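Secretin XcpQ (Pseudomonas aeruginosa, PDB 4E9J) forms the outer membrane channel of a type II secretion system that exports proteins such as elastase LasB, this chain being its periplasmic N0-N1-N2 portion. Local coordinates at residues F46-R51 with A91-N96; P130-L135 with D165-L170; S126-L131 with G174-S179. All coordinates share one frame; numbering follows the deposited sequence.

Contact 1 (F46-R51 with A91-N96)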
ATOM      1  N   PHE A  46     -19.111  -7.687  20.318  1.00 41.27           N
ATOM      2  CA  PHE A  46     -19.448  -6.875  19.155  1.00 39.20           C
ATOM      3  C   PHE A  46     -20.971  -6.864  18.933  1.00 42.04           C
ATOM      4  O   PHE A  46     -21.612  -7.887  19.123  1.00 42.06           O
ATOM      5  CB  PHE A  46     -18.823  -7.459  17.888  1.00 40.05           C
ATOM      6  CG  PHE A  46     -17.327  -7.653  17.935  1.00 41.11           C
ATOM      7  CD1 PHE A  46     -16.462  -6.563  17.889  1.00 43.59           C
ATOM      8  CD2 PHE A  46     -16.785  -8.917  18.033  1.00 41.93           C
ATOM      9  CE1 PHE A  46     -15.073  -6.756  17.940  1.00 43.75           C
ATOM     10  CE2 PHE A  46     -15.405  -9.104  18.078  1.00 45.05           C
ATOM     11  CZ  PHE A  46     -14.558  -8.025  18.066  1.00 42.51           C
ATOM     12  N   VAL A  47     -21.538  -5.759  18.456  1.00 37.64           N
ATOM     13  CA  VAL A  47     -22.932  -5.716  17.979  1.00 37.81           C
ATOM     14  C   VAL A  47     -22.765  -5.771  16.464  1.00 41.49           C
ATOM     15  O   VAL A  47     -21.991  -4.998  15.925  1.00 41.87           O
ATOM     16  CB  VAL A  47     -23.740  -4.473  18.422  1.00 41.79           C
ATOM     17  CG1 VAL A  47     -25.101  -4.448  17.736  1.00 41.77           C
ATOM     18  CG2 VAL A  47     -23.917  -4.464  19.929  1.00 41.78           C
ATOM     19  N   VAL A  48     -23.401  -6.711  15.790  1.00 38.51           N
ATOM     20  CA  VAL A  48     -23.238  -6.877  14.352  1.00 39.57           C
ATOM     21  C   VAL A  48     -24.398  -6.191  13.638  1.00 44.85           C
ATOM     22  O   VAL A  48     -25.530  -6.622  13.830  1.00 45.04           O
ATOM     23  CB  VAL A  48     -23.141  -8.382  14.027  1.00 43.22           C
ATOM     24  CG1 VAL A  48     -23.072  -8.620  12.536  1.00 42.60           C
ATOM     25  CG2 VAL A  48     -21.929  -8.990  14.715  1.00 43.17           C
ATOM     26  N   ASP A  49     -24.126  -5.119  12.824  1.00 40.27           N
ATOM     27  CA  ASP A  49     -25.178  -4.392  12.096  1.00 38.21           C
ATOM     28  C   ASP A  49     -26.033  -5.394  11.292  1.00 41.54           C
ATOM     29  O   ASP A  49     -25.467  -6.320  10.697  1.00 40.57           O
ATOM     30  CB  ASP A  49     -24.541  -3.343  11.164  1.00 39.39           C
ATOM     31  CG  ASP A  49     -25.516  -2.508  10.368  1.00 41.59           C
ATOM     32  OD1 ASP A  49     -25.933  -2.955   9.298  1.00 42.39           O
ATOM     33  OD2 ASP A  49     -25.794  -1.377  10.777  1.00 51.78           O
ATOM     34  N   PRO A  50     -27.378  -5.218  11.226  1.00 38.68           N
ATOM     35  CA  PRO A  50     -28.214  -6.178  10.472  1.00 38.68           C
ATOM     36  C   PRO A  50     -27.771  -6.500   9.043  1.00 42.74           C
ATOM     37  O   PRO A  50     -28.021  -7.597   8.566  1.00 41.20           O
ATOM     38  CB  PRO A  50     -29.607  -5.552  10.489  1.00 40.86           C
ATOM     39  CG  PRO A  50     -29.599  -4.603  11.638  1.00 45.68           C
ATOM     40  CD  PRO A  50     -28.194  -4.195  11.908  1.00 40.85           C
ATOM     41  N   ARG A  51     -27.111  -5.546   8.359  1.00 41.44           N
ATOM     42  CA  ARG A  51     -26.649  -5.715   6.976  1.00 41.78           C
ATOM     43  C   ARG A  51     -25.375  -6.565   6.832  1.00 46.19           C
ATOM     44  O   ARG A  51     -25.033  -6.904   5.694  1.00 46.87           O
ATOM     45  CB  ARG A  51     -26.383  -4.349   6.313  1.00 43.90           C
ATOM     46  CG  ARG A  51     -27.592  -3.457   6.121  1.00 54.59           C
ATOM     47  CD  ARG A  51     -27.145  -2.054   5.773  1.00 53.40           C
ATOM     48  NE  ARG A  51     -26.628  -1.346   6.946  1.00 52.36           N
ATOM     49  CZ  ARG A  51     -26.165  -0.094   6.942  1.00 61.51           C
ATOM     50  NH1 ARG A  51     -26.137   0.611   5.816  1.00 51.15           N
ATOM     51  NH2 ARG A  51     -25.731   0.462   8.064  1.00 39.88           N
ATOM     52  N   ALA A  91     -18.858  -1.757  20.683  1.00 40.85           N
ATOM     53  CA  ALA A  91     -18.177  -2.007  19.411  1.00 38.58           C
ATOM     54  C   ALA A  91     -19.182  -2.553  18.392  1.00 41.11           C
ATOM     55  O   ALA A  91     -19.894  -3.517  18.668  1.00 39.76           O
ATOM     56  CB  ALA A  91     -17.051  -2.999  19.604  1.00 39.10           C
ATOM     57  N   ARG A  92     -19.234  -1.937  17.217  1.00 36.72           N
ATOM     58  CA  ARG A  92     -20.155  -2.325  16.165  1.00 35.27           C
ATOM     59  C   ARG A  92     -19.410  -2.608  14.883  1.00 36.50           C
ATOM     60  O   ARG A  92     -18.561  -1.826  14.462  1.00 34.66           O
ATOM     61  CB  ARG A  92     -21.200  -1.231  15.947  1.00 37.06           C
ATOM     62  CG  ARG A  92     -22.457  -1.706  15.232  1.00 40.04           C
ATOM     63  CD  ARG A  92     -23.477  -0.580  15.092  1.00 47.14           C
ATOM     64  NE  ARG A  92     -24.844  -1.055  15.353  1.00 67.18           N
ATOM     65  CZ  ARG A  92     -25.828  -1.172  14.461  1.00 87.93           C
ATOM     66  NH1 ARG A  92     -25.635  -0.821  13.193  1.00 80.09           N
ATOM     67  NH2 ARG A  92     -27.019  -1.621  14.833  1.00 79.12           N
ATOM     68  N   ILE A  93     -19.751  -3.726  14.263  1.00 32.46           N
ATOM     69  CA  ILE A  93     -19.223  -4.182  12.977  1.00 32.11           C
ATOM     70  C   ILE A  93     -20.255  -3.671  11.972  1.00 36.24           C
ATOM     71  O   ILE A  93     -21.455  -3.948  12.121  1.00 34.29           O
ATOM     72  CB  ILE A  93     -19.025  -5.717  12.950  1.00 34.56           C
ATOM     73  CG1 ILE A  93     -18.020  -6.148  14.090  1.00 35.10           C
ATOM     74  CG2 ILE A  93     -18.542  -6.205  11.578  1.00 33.86           C
ATOM     75  CD1 ILE A  93     -17.854  -7.627  14.223  1.00 40.04           C
ATOM     76  N   VAL A  94     -19.793  -2.885  10.975  1.00 33.90           N
ATOM     77  CA  VAL A  94     -20.656  -2.203  10.008  1.00 33.70           C
ATOM     78  C   VAL A  94     -20.140  -2.303   8.565  1.00 39.44           C
ATOM     79  O   VAL A  94     -18.929  -2.314   8.362  1.00 36.35           O
ATOM     80  CB  VAL A  94     -20.807  -0.709  10.388  1.00 37.01           C
ATOM     81  CG1 VAL A  94     -21.739  -0.528  11.563  1.00 35.80           C
ATOM     82  CG2 VAL A  94     -19.453  -0.051  10.674  1.00 37.07           C
ATOM     83  N   PRO A  95     -21.017  -2.256   7.532  1.00 39.60           N
ATOM     84  CA  PRO A  95     -20.497  -2.230   6.152  1.00 39.38           C
ATOM     85  C   PRO A  95     -19.730  -0.939   5.878  1.00 43.07           C
ATOM     86  O   PRO A  95     -20.099   0.130   6.377  1.00 39.34           O
ATOM     87  CB  PRO A  95     -21.747  -2.395   5.275  1.00 41.52           C
ATOM     88  CG  PRO A  95     -22.872  -2.657   6.203  1.00 46.70           C
ATOM     89  CD  PRO A  95     -22.489  -2.168   7.551  1.00 42.09           C
ATOM     90  N   ASN A  96     -18.592  -1.079   5.193  1.00 43.23           N
ATOM     91  CA  ASN A  96     -17.734   0.037   4.843  1.00 45.81           C
ATOM     92  C   ASN A  96     -18.204   0.588   3.495  1.00 53.83           C
ATOM     93  O   ASN A  96     -18.835  -0.131   2.721  1.00 54.47           O
ATOM     94  CB  ASN A  96     -16.264  -0.413   4.757  1.00 50.03           C
ATOM     95  CG  ASN A  96     -15.283   0.710   5.017  1.00 83.96           C
ATOM     96  OD1 ASN A  96     -15.517   1.868   4.651  1.00 77.51           O
ATOM     97  ND2 ASN A  96     -14.145   0.394   5.629  1.00 80.07           N
TER
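In the N0 domain Asp49, just past the end of strand 46-48, meets Arg92 of the neighbouring parallel strand 91-95. Before it, Val47 N bonds Ala91 O at 2.8 Å, Ile93 N bonds Val47 O, and Asp49 N bonds Ile93 O, so Val47 and Asp49 straddle Ile93 in the usual parallel pattern.

Asp49 CB lies 3.3 Å from Ile93 O and close to Arg92 NH1, with Val94 CG1 farther off. CG stands anti to the backbone N (chi1 -179°). OD1 has Pro95 CD nearby and accepts from both Arg51 N, closing an Asx turn, and Arg51 NE (2.9 Å), the two donors arriving from opposite faces of the carboxylate. OD2 takes Arg51 NH2 from above that plane and forms a salt bridge with Arg92 NH1, modelled at a doubtfully short 2.5 Å. The Arg92 guanidinium stands almost square to the carboxylate, 88° between planes, and one face lies over Asp49 CA. Arg51 instead grips side-on, with NE and NH2, while Pro95 CG covers one face of its guanidinium. Arg51 NH1 carries on to Ala86 O of the second subunit.

Val47 lies on the same face as Arg92; the other belongs to Phe46, Val48 and Ile93. Ile93 CD1 packs off-centre against the Phe46 ring, 3.7 Å from CG, and helices 31-42 and 66-79 close over this apolar side, where Phe46 stacks on Phe73.

Hydrocarbon side chains thus suit the helix-covered face. Beyond the strand, one buried carboxylate serves two arginines, and its negative charge probably offsets the repulsion between Arg51 NH2 and Arg92 NH1, 5.3 Å apart.

Contact 2 (P130-L135 with D165-L170)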
ATOM      1  N   PRO A 130       5.859  -6.491  -1.946  1.00 32.04           N
ATOM      2  CA  PRO A 130       5.789  -5.894  -3.303  1.00 30.85           C
ATOM      3  C   PRO A 130       5.966  -6.913  -4.436  1.00 33.00           C
ATOM      4  O   PRO A 130       5.538  -6.660  -5.566  1.00 30.71           O
ATOM      5  CB  PRO A 130       6.871  -4.805  -3.305  1.00 32.49           C
ATOM      6  CG  PRO A 130       7.548  -4.868  -1.957  1.00 38.08           C
ATOM      7  CD  PRO A 130       7.059  -6.057  -1.204  1.00 33.92           C
ATOM      8  N   LEU A 131       6.562  -8.081  -4.137  1.00 28.44           N
ATOM      9  CA  LEU A 131       6.761  -9.106  -5.160  1.00 27.62           C
ATOM     10  C   LEU A 131       5.514  -9.987  -5.350  1.00 32.91           C
ATOM     11  O   LEU A 131       5.357 -10.607  -6.397  1.00 31.60           O
ATOM     12  CB  LEU A 131       7.965  -9.956  -4.791  1.00 27.47           C
ATOM     13  CG  LEU A 131       9.234  -9.180  -4.365  1.00 31.30           C
ATOM     14  CD1 LEU A 131      10.346 -10.138  -4.068  1.00 31.57           C
ATOM     15  CD2 LEU A 131       9.650  -8.151  -5.417  1.00 33.82           C
ATOM     16  N   ILE A 132       4.634 -10.047  -4.353  1.00 32.02           N
ATOM     17  CA  ILE A 132       3.430 -10.868  -4.472  1.00 32.72           C
ATOM     18  C   ILE A 132       2.185 -10.026  -4.733  1.00 34.37           C
ATOM     19  O   ILE A 132       1.196 -10.574  -5.198  1.00 32.98           O
ATOM     20  CB  ILE A 132       3.258 -11.855  -3.279  1.00 36.61           C
ATOM     21  CG1 ILE A 132       3.174 -11.125  -1.943  1.00 38.35           C
ATOM     22  CG2 ILE A 132       4.411 -12.897  -3.275  1.00 38.18           C
ATOM     23  CD1 ILE A 132       2.618 -11.951  -0.848  1.00 54.51           C
ATOM     24  N   ARG A 133       2.216  -8.718  -4.455  1.00 33.95           N
ATOM     25  CA  ARG A 133       1.060  -7.858  -4.733  1.00 35.03           C
ATOM     26  C   ARG A 133       0.558  -7.950  -6.198  1.00 38.12           C
ATOM     27  O   ARG A 133      -0.659  -8.079  -6.362  1.00 37.29           O
ATOM     28  CB  ARG A 133       1.278  -6.395  -4.315  1.00 36.49           C
ATOM     29  CG  ARG A 133      -0.022  -5.744  -3.852  1.00 50.76           C
ATOM     30  CD  ARG A 133       0.147  -4.291  -3.474  1.00 55.98           C
ATOM     31  NE  ARG A 133       0.825  -4.087  -2.195  1.00 60.11           N
ATOM     32  CZ  ARG A 133       0.271  -4.223  -0.989  1.00 76.04           C
ATOM     33  NH1 ARG A 133      -0.996  -4.613  -0.867  1.00 62.71           N
ATOM     34  NH2 ARG A 133       0.986  -3.990   0.105  1.00 67.69           N
ATOM     35  N   PRO A 134       1.394  -8.070  -7.264  1.00 35.38           N
ATOM     36  CA  PRO A 134       0.802  -8.235  -8.615  1.00 35.12           C
ATOM     37  C   PRO A 134      -0.109  -9.452  -8.770  1.00 40.45           C
ATOM     38  O   PRO A 134      -0.868  -9.539  -9.741  1.00 38.91           O
ATOM     39  CB  PRO A 134       2.019  -8.367  -9.551  1.00 36.62           C
ATOM     40  CG  PRO A 134       3.195  -8.051  -8.772  1.00 40.73           C
ATOM     41  CD  PRO A 134       2.876  -8.003  -7.325  1.00 36.61           C
ATOM     42  N   LEU A 135      -0.023 -10.397  -7.831  1.00 38.45           N
ATOM     43  CA  LEU A 135      -0.791 -11.611  -7.905  1.00 39.17           C
ATOM     44  C   LEU A 135      -2.082 -11.545  -7.122  1.00 42.04           C
ATOM     45  O   LEU A 135      -2.887 -12.451  -7.279  1.00 43.11           O
ATOM     46  CB  LEU A 135       0.051 -12.766  -7.384  1.00 40.54           C
ATOM     47  CG  LEU A 135       1.430 -12.925  -8.035  1.00 47.91           C
ATOM     48  CD1 LEU A 135       2.227 -13.978  -7.321  1.00 49.07           C
ATOM     49  CD2 LEU A 135       1.302 -13.267  -9.501  1.00 50.28           C
ATOM     50  N   ASP A 165       2.997 -21.238  -3.473  1.00 40.06           N
ATOM     51  CA  ASP A 165       4.178 -21.784  -4.181  1.00 38.78           C
ATOM     52  C   ASP A 165       5.154 -20.679  -4.577  1.00 39.52           C
ATOM     53  O   ASP A 165       6.355 -20.916  -4.545  1.00 39.30           O
ATOM     54  CB  ASP A 165       3.786 -22.576  -5.437  1.00 40.28           C
ATOM     55  N   VAL A 166       4.650 -19.487  -4.952  1.00 35.02           N
ATOM     56  CA  VAL A 166       5.487 -18.345  -5.356  1.00 33.67           C
ATOM     57  C   VAL A 166       6.255 -17.848  -4.135  1.00 34.18           C
ATOM     58  O   VAL A 166       7.449 -17.578  -4.231  1.00 33.74           O
ATOM     59  CB  VAL A 166       4.643 -17.223  -6.026  1.00 37.32           C
ATOM     60  CG1 VAL A 166       5.457 -15.941  -6.228  1.00 36.53           C
ATOM     61  CG2 VAL A 166       4.074 -17.703  -7.355  1.00 37.59           C
ATOM     62  N   ILE A 167       5.581 -17.760  -2.993  1.00 30.21           N
ATOM     63  CA  ILE A 167       6.204 -17.362  -1.725  1.00 30.15           C
ATOM     64  C   ILE A 167       7.300 -18.361  -1.359  1.00 36.29           C
ATOM     65  O   ILE A 167       8.398 -17.935  -1.032  1.00 36.73           O
ATOM     66  CB  ILE A 167       5.162 -17.193  -0.580  1.00 32.66           C
ATOM     67  CG1 ILE A 167       4.228 -16.002  -0.867  1.00 32.72           C
ATOM     68  CG2 ILE A 167       5.876 -17.002   0.767  1.00 33.35           C
ATOM     69  CD1 ILE A 167       2.989 -15.968  -0.096  1.00 39.40           C
ATOM     70  N   ARG A 168       7.014 -19.681  -1.445  1.00 33.97           N
ATOM     71  CA  ARG A 168       8.021 -20.704  -1.129  1.00 35.99           C
ATOM     72  C   ARG A 168       9.264 -20.577  -2.010  1.00 42.34           C
ATOM     73  O   ARG A 168      10.374 -20.799  -1.533  1.00 43.68           O
ATOM     74  CB  ARG A 168       7.447 -22.128  -1.256  1.00 39.23           C
ATOM     75  N   GLN A 169       9.085 -20.245  -3.283  1.00 38.42           N
ATOM     76  CA  GLN A 169      10.230 -20.106  -4.183  1.00 38.43           C
ATOM     77  C   GLN A 169      10.974 -18.801  -3.904  1.00 38.42           C
ATOM     78  O   GLN A 169      12.203 -18.804  -3.867  1.00 35.91           O
ATOM     79  CB  GLN A 169       9.788 -20.173  -5.657  1.00 40.24           C
ATOM     80  N   LEU A 170      10.231 -17.680  -3.718  1.00 34.32           N
ATOM     81  CA  LEU A 170      10.853 -16.371  -3.441  1.00 33.42           C
ATOM     82  C   LEU A 170      11.597 -16.396  -2.116  1.00 38.02           C
ATOM     83  O   LEU A 170      12.685 -15.828  -2.017  1.00 36.87           O
ATOM     84  CB  LEU A 170       9.842 -15.227  -3.395  1.00 32.77           C
ATOM     85  CG  LEU A 170       9.223 -14.791  -4.680  1.00 36.28           C
ATOM     86  CD1 LEU A 170       8.035 -13.843  -4.403  1.00 34.61           C
ATOM     87  CD2 LEU A 170      10.240 -14.181  -5.579  1.00 37.87           C
TER
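Val166 O accepts the amide of Leu170 at 2.8 Å, a turn of helix 157-171 that brings both side chains to face Leu135, Ile132 and Leu131. In the partner segment Leu135 N bonds Ile132 O at 2.9 Å, the tight 3-10 turn that follows helix 125-132 and carries Leu135 round toward helix 157-171. These backbone bonds stay within each segment, and the contact between the segments is made by hydrocarbon.

Ile132 sits in the middle. Its CG1 takes the crowded position between backbone N and carbonyl carbon (chi1 59°), which leaves CG2 anti to the carbonyl carbon and directed into the opposing helix. That single methyl touches Leu170 CD1 and Ile167 CG1, each at 3.9 Å, and lies more loosely beside Val166 CG1. The longer branch runs past it to bring Ile132 CD1 to 4.1 Å from Ile167 CD1. A beta-branched residue suits this place, because its two arms spread from one CB, CG2 over Leu170 and Ile167, CD1 on to the tip of Ile167.

Leu170 CD1 does double duty, since besides Ile132 it also meets Leu131 CB at 3.9 Å. At the other end, Leu135 and Val166 reach toward each other tip to tip: Leu135 CD1 comes to 3.9 Å from Val166 CG1 and only a little farther from CG2. This pair is less buried than the rest.

Beneath the helices, Ile132 and Ile167 both rest on Leu151 of strand 150-155, so the helix pair and the sheet share one apolar layer. Two helices packed side by side on a three-stranded sheet, in the order strand-helix-strand-strand-helix, make up the KH-like fold of secretin N1 domains.

Contact 3 (S126-L131 with G174-S179)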
ATOM      1  N   SER A 126       7.872  -8.386   5.010  1.00 28.98           N
ATOM      2  CA  SER A 126       7.770  -7.078   4.349  1.00 30.81           C
ATOM      3  C   SER A 126       8.496  -7.028   3.012  1.00 32.88           C
ATOM      4  O   SER A 126       8.031  -6.353   2.116  1.00 33.06           O
ATOM      5  CB  SER A 126       8.301  -5.967   5.256  1.00 36.25           C
ATOM      6  OG  SER A 126       9.670  -6.195   5.554  1.00 50.39           O
ATOM      7  N   GLU A 127       9.610  -7.747   2.861  1.00 29.02           N
ATOM      8  CA  GLU A 127      10.352  -7.752   1.604  1.00 28.10           C
ATOM      9  C   GLU A 127       9.664  -8.547   0.477  1.00 31.22           C
ATOM     10  O   GLU A 127       9.978  -8.305  -0.685  1.00 30.42           O
ATOM     11  CB  GLU A 127      11.777  -8.245   1.852  1.00 29.55           C
ATOM     12  CG  GLU A 127      12.549  -7.293   2.748  1.00 37.66           C
ATOM     13  CD  GLU A 127      13.929  -7.749   3.174  1.00 62.50           C
ATOM     14  OE1 GLU A 127      14.352  -8.842   2.734  1.00 42.05           O
ATOM     15  OE2 GLU A 127      14.589  -7.009   3.945  1.00 54.17           O
ATOM     16  N   LEU A 128       8.765  -9.513   0.798  1.00 27.45           N
ATOM     17  CA  LEU A 128       8.071 -10.287  -0.228  1.00 26.73           C
ATOM     18  C   LEU A 128       6.801  -9.582  -0.698  1.00 30.07           C
ATOM     19  O   LEU A 128       6.425  -9.796  -1.840  1.00 30.66           O
ATOM     20  CB  LEU A 128       7.735 -11.707   0.276  1.00 26.50           C
ATOM     21  CG  LEU A 128       8.923 -12.543   0.783  1.00 30.78           C
ATOM     22  CD1 LEU A 128       8.452 -13.868   1.300  1.00 31.97           C
ATOM     23  CD2 LEU A 128       9.960 -12.809  -0.339  1.00 33.77           C
ATOM     24  N   ILE A 129       6.173  -8.724   0.139  1.00 28.38           N
ATOM     25  CA  ILE A 129       4.904  -8.025  -0.169  1.00 30.03           C
ATOM     26  C   ILE A 129       4.881  -7.357  -1.572  1.00 34.69           C
ATOM     27  O   ILE A 129       3.956  -7.620  -2.352  1.00 33.40           O
ATOM     28  CB  ILE A 129       4.538  -7.001   0.959  1.00 34.88           C
ATOM     29  CG1 ILE A 129       4.210  -7.683   2.324  1.00 37.65           C
ATOM     30  CG2 ILE A 129       3.424  -6.032   0.495  1.00 37.28           C
ATOM     31  CD1 ILE A 129       2.750  -7.922   2.688  1.00 49.94           C
ATOM     32  N   PRO A 130       5.859  -6.491  -1.946  1.00 32.04           N
ATOM     33  CA  PRO A 130       5.789  -5.894  -3.303  1.00 30.85           C
ATOM     34  C   PRO A 130       5.966  -6.913  -4.436  1.00 33.00           C
ATOM     35  O   PRO A 130       5.538  -6.660  -5.566  1.00 30.71           O
ATOM     36  CB  PRO A 130       6.871  -4.805  -3.305  1.00 32.49           C
ATOM     37  CG  PRO A 130       7.548  -4.868  -1.957  1.00 38.08           C
ATOM     38  CD  PRO A 130       7.059  -6.057  -1.204  1.00 33.92           C
ATOM     39  N   LEU A 131       6.562  -8.081  -4.137  1.00 28.44           N
ATOM     40  CA  LEU A 131       6.761  -9.106  -5.160  1.00 27.62           C
ATOM     41  C   LEU A 131       5.514  -9.987  -5.350  1.00 32.91           C
ATOM     42  O   LEU A 131       5.357 -10.607  -6.397  1.00 31.60           O
ATOM     43  CB  LEU A 131       7.965  -9.956  -4.791  1.00 27.47           C
ATOM     44  CG  LEU A 131       9.234  -9.180  -4.365  1.00 31.30           C
ATOM     45  CD1 LEU A 131      10.346 -10.138  -4.068  1.00 31.57           C
ATOM     46  CD2 LEU A 131       9.650  -8.151  -5.417  1.00 33.82           C
ATOM     47  N   GLY A 174      18.179 -15.155  -1.604  1.00 38.06           N
ATOM     48  CA  GLY A 174      18.929 -14.390  -0.608  1.00 38.73           C
ATOM     49  C   GLY A 174      18.665 -12.889  -0.604  1.00 43.71           C
ATOM     50  O   GLY A 174      18.816 -12.238   0.431  1.00 44.00           O
ATOM     51  N   SER A 175      18.284 -12.328  -1.750  1.00 39.46           N
ATOM     52  CA  SER A 175      18.037 -10.898  -1.897  1.00 38.97           C
ATOM     53  C   SER A 175      16.665 -10.700  -2.517  1.00 36.31           C
ATOM     54  O   SER A 175      16.202 -11.546  -3.268  1.00 34.83           O
ATOM     55  CB  SER A 175      19.120 -10.270  -2.773  1.00 43.89           C
ATOM     56  OG  SER A 175      18.904  -8.893  -3.040  1.00 48.89           O
ATOM     57  N   HIS A 176      15.979  -9.637  -2.109  1.00 30.02           N
ATOM     58  CA  HIS A 176      14.682  -9.251  -2.658  1.00 28.78           C
ATOM     59  C   HIS A 176      14.691  -7.830  -3.165  1.00 27.11           C
ATOM     60  O   HIS A 176      13.662  -7.166  -3.194  1.00 22.51           O
ATOM     61  CB  HIS A 176      13.585  -9.519  -1.637  1.00 30.55           C
ATOM     62  CG  HIS A 176      13.433 -10.986  -1.409  1.00 34.45           C
ATOM     63  ND1 HIS A 176      13.821 -11.577  -0.221  1.00 36.58           N
ATOM     64  CD2 HIS A 176      13.092 -11.953  -2.288  1.00 37.01           C
ATOM     65  CE1 HIS A 176      13.651 -12.878  -0.391  1.00 36.46           C
ATOM     66  NE2 HIS A 176      13.190 -13.150  -1.613  1.00 37.16           N
ATOM     67  N   ASP A 177      15.870  -7.376  -3.617  1.00 22.70           N
ATOM     68  CA  ASP A 177      16.035  -6.050  -4.236  1.00 21.56           C
ATOM     69  C   ASP A 177      15.460  -6.200  -5.630  1.00 23.58           C
ATOM     70  O   ASP A 177      15.499  -7.295  -6.184  1.00 22.69           O
ATOM     71  CB  ASP A 177      17.519  -5.647  -4.318  1.00 21.91           C
ATOM     72  CG  ASP A 177      18.132  -5.297  -2.969  1.00 29.08           C
ATOM     73  OD1 ASP A 177      17.371  -5.195  -1.971  1.00 26.83           O
ATOM     74  OD2 ASP A 177      19.351  -5.029  -2.920  1.00 29.43           O
ATOM     75  N   TYR A 178      14.953  -5.149  -6.212  1.00 18.98           N
ATOM     76  CA  TYR A 178      14.338  -5.303  -7.524  1.00 18.23           C
ATOM     77  C   TYR A 178      14.366  -4.024  -8.315  1.00 21.40           C
ATOM     78  O   TYR A 178      14.615  -2.971  -7.726  1.00 18.21           O
ATOM     79  CB  TYR A 178      12.888  -5.806  -7.352  1.00 17.32           C
ATOM     80  CG  TYR A 178      11.985  -4.901  -6.532  1.00 15.51           C
ATOM     81  CD1 TYR A 178      11.881  -5.054  -5.167  1.00 18.71           C
ATOM     82  CD2 TYR A 178      11.185  -3.944  -7.138  1.00 14.73           C
ATOM     83  CE1 TYR A 178      10.988  -4.300  -4.417  1.00 19.97           C
ATOM     84  CE2 TYR A 178      10.300  -3.164  -6.394  1.00 16.07           C
ATOM     85  CZ  TYR A 178      10.169  -3.384  -5.037  1.00 20.59           C
ATOM     86  OH  TYR A 178       9.310  -2.660  -4.250  1.00 22.57           O
ATOM     87  N   SER A 179      14.226  -4.148  -9.673  1.00 20.22           N
ATOM     88  CA  SER A 179      14.076  -3.045 -10.625  1.00 20.80           C
ATOM     89  C   SER A 179      12.712  -3.158 -11.289  1.00 26.71           C
ATOM     90  O   SER A 179      12.236  -4.267 -11.540  1.00 26.99           O
ATOM     91  CB  SER A 179      15.159  -3.056 -11.692  1.00 23.05           C
ATOM     92  OG  SER A 179      16.358  -2.609 -11.099  1.00 30.08           O
TER
HETATM   93  O   HOH W   1      11.833  -6.367  -1.526  1.00 23.83           O
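Leu128 CD2 lies over one face of the His176 imidazole, a CH-pi contact 3.6 Å from the ring centroid and 16° off its normal. Leu131 CD1 adds to this from an oblique direction, 3.7 Å from His176 CD2. The other Leu131 methyl, CD2, turns to Tyr178 and packs off-centre on its ring, nearest CD1. One forked leucine thereby serves two aromatic residues. Tyr178 CG lies between its backbone N and carbonyl carbon (chi1 59°), which turns the ring toward Leu131 and Pro130. Pro130 crosses Tyr178 at about a right angle near the phenol end, its CB 3.4 Å from OH; the ring of a proline offers a compact apolar surface there.

A bridging water joins the first shell, donating to Glu127 O at 2.8 Å and to His176 O at 2.6 Å, and sitting in line with the edge of the Tyr178 ring. The helix explains the first acceptor: Pro130 has no amide hydrogen, and Leu131 N bonds Leu128 O at 2.9 Å rather than the carbonyl of Glu127, so water takes the place of the missing amide.

What positions these groups lies farther out. His176 NE2 is bonded to Leu170 O near the end of helix 157-171, which probably helps hold the imidazole against Leu128. Glu127 OE1 stands near the plane of that ring at 4.1 Å from His176 ND1, too far for a bond; OE2 makes its salt bridge with Arg184 of the second subunit.

Helix 125-132 of N1 is therefore laid against the start of N2. Leu128 also packs on helix 157-171, while Leu131 and Tyr178 both touch Ile222 and Leu224 of strand 220-224. Tyr178 and Ser179 begin strand 178-182, which pairs antiparallel with a strand of the second subunit.

How the contacts relate
Contacts 2 and 3 are buried and share helix 125-132, with Pro130 and Leu131 common to both: one side of that helix packs inside N1, another meets the beginning of N2. Helix 157-171 and strand 178-182 follow each other in the chain, and the two contacts, about 9 Å apart between centres, touch. Contact 2 is purely aliphatic, whereas contact 3 brings in aromatic rings and a bridging water. Contact 1 lies apart in N0, its nearest atoms about 15 Å from contact 2. It is partly exposed, built on backbone hydrogen bonds and arginine-carboxylate charge, with an apolar face under the helices. Contacts 1 and 3 lie on opposite sides of the chain's centre, yet both reach the second subunit.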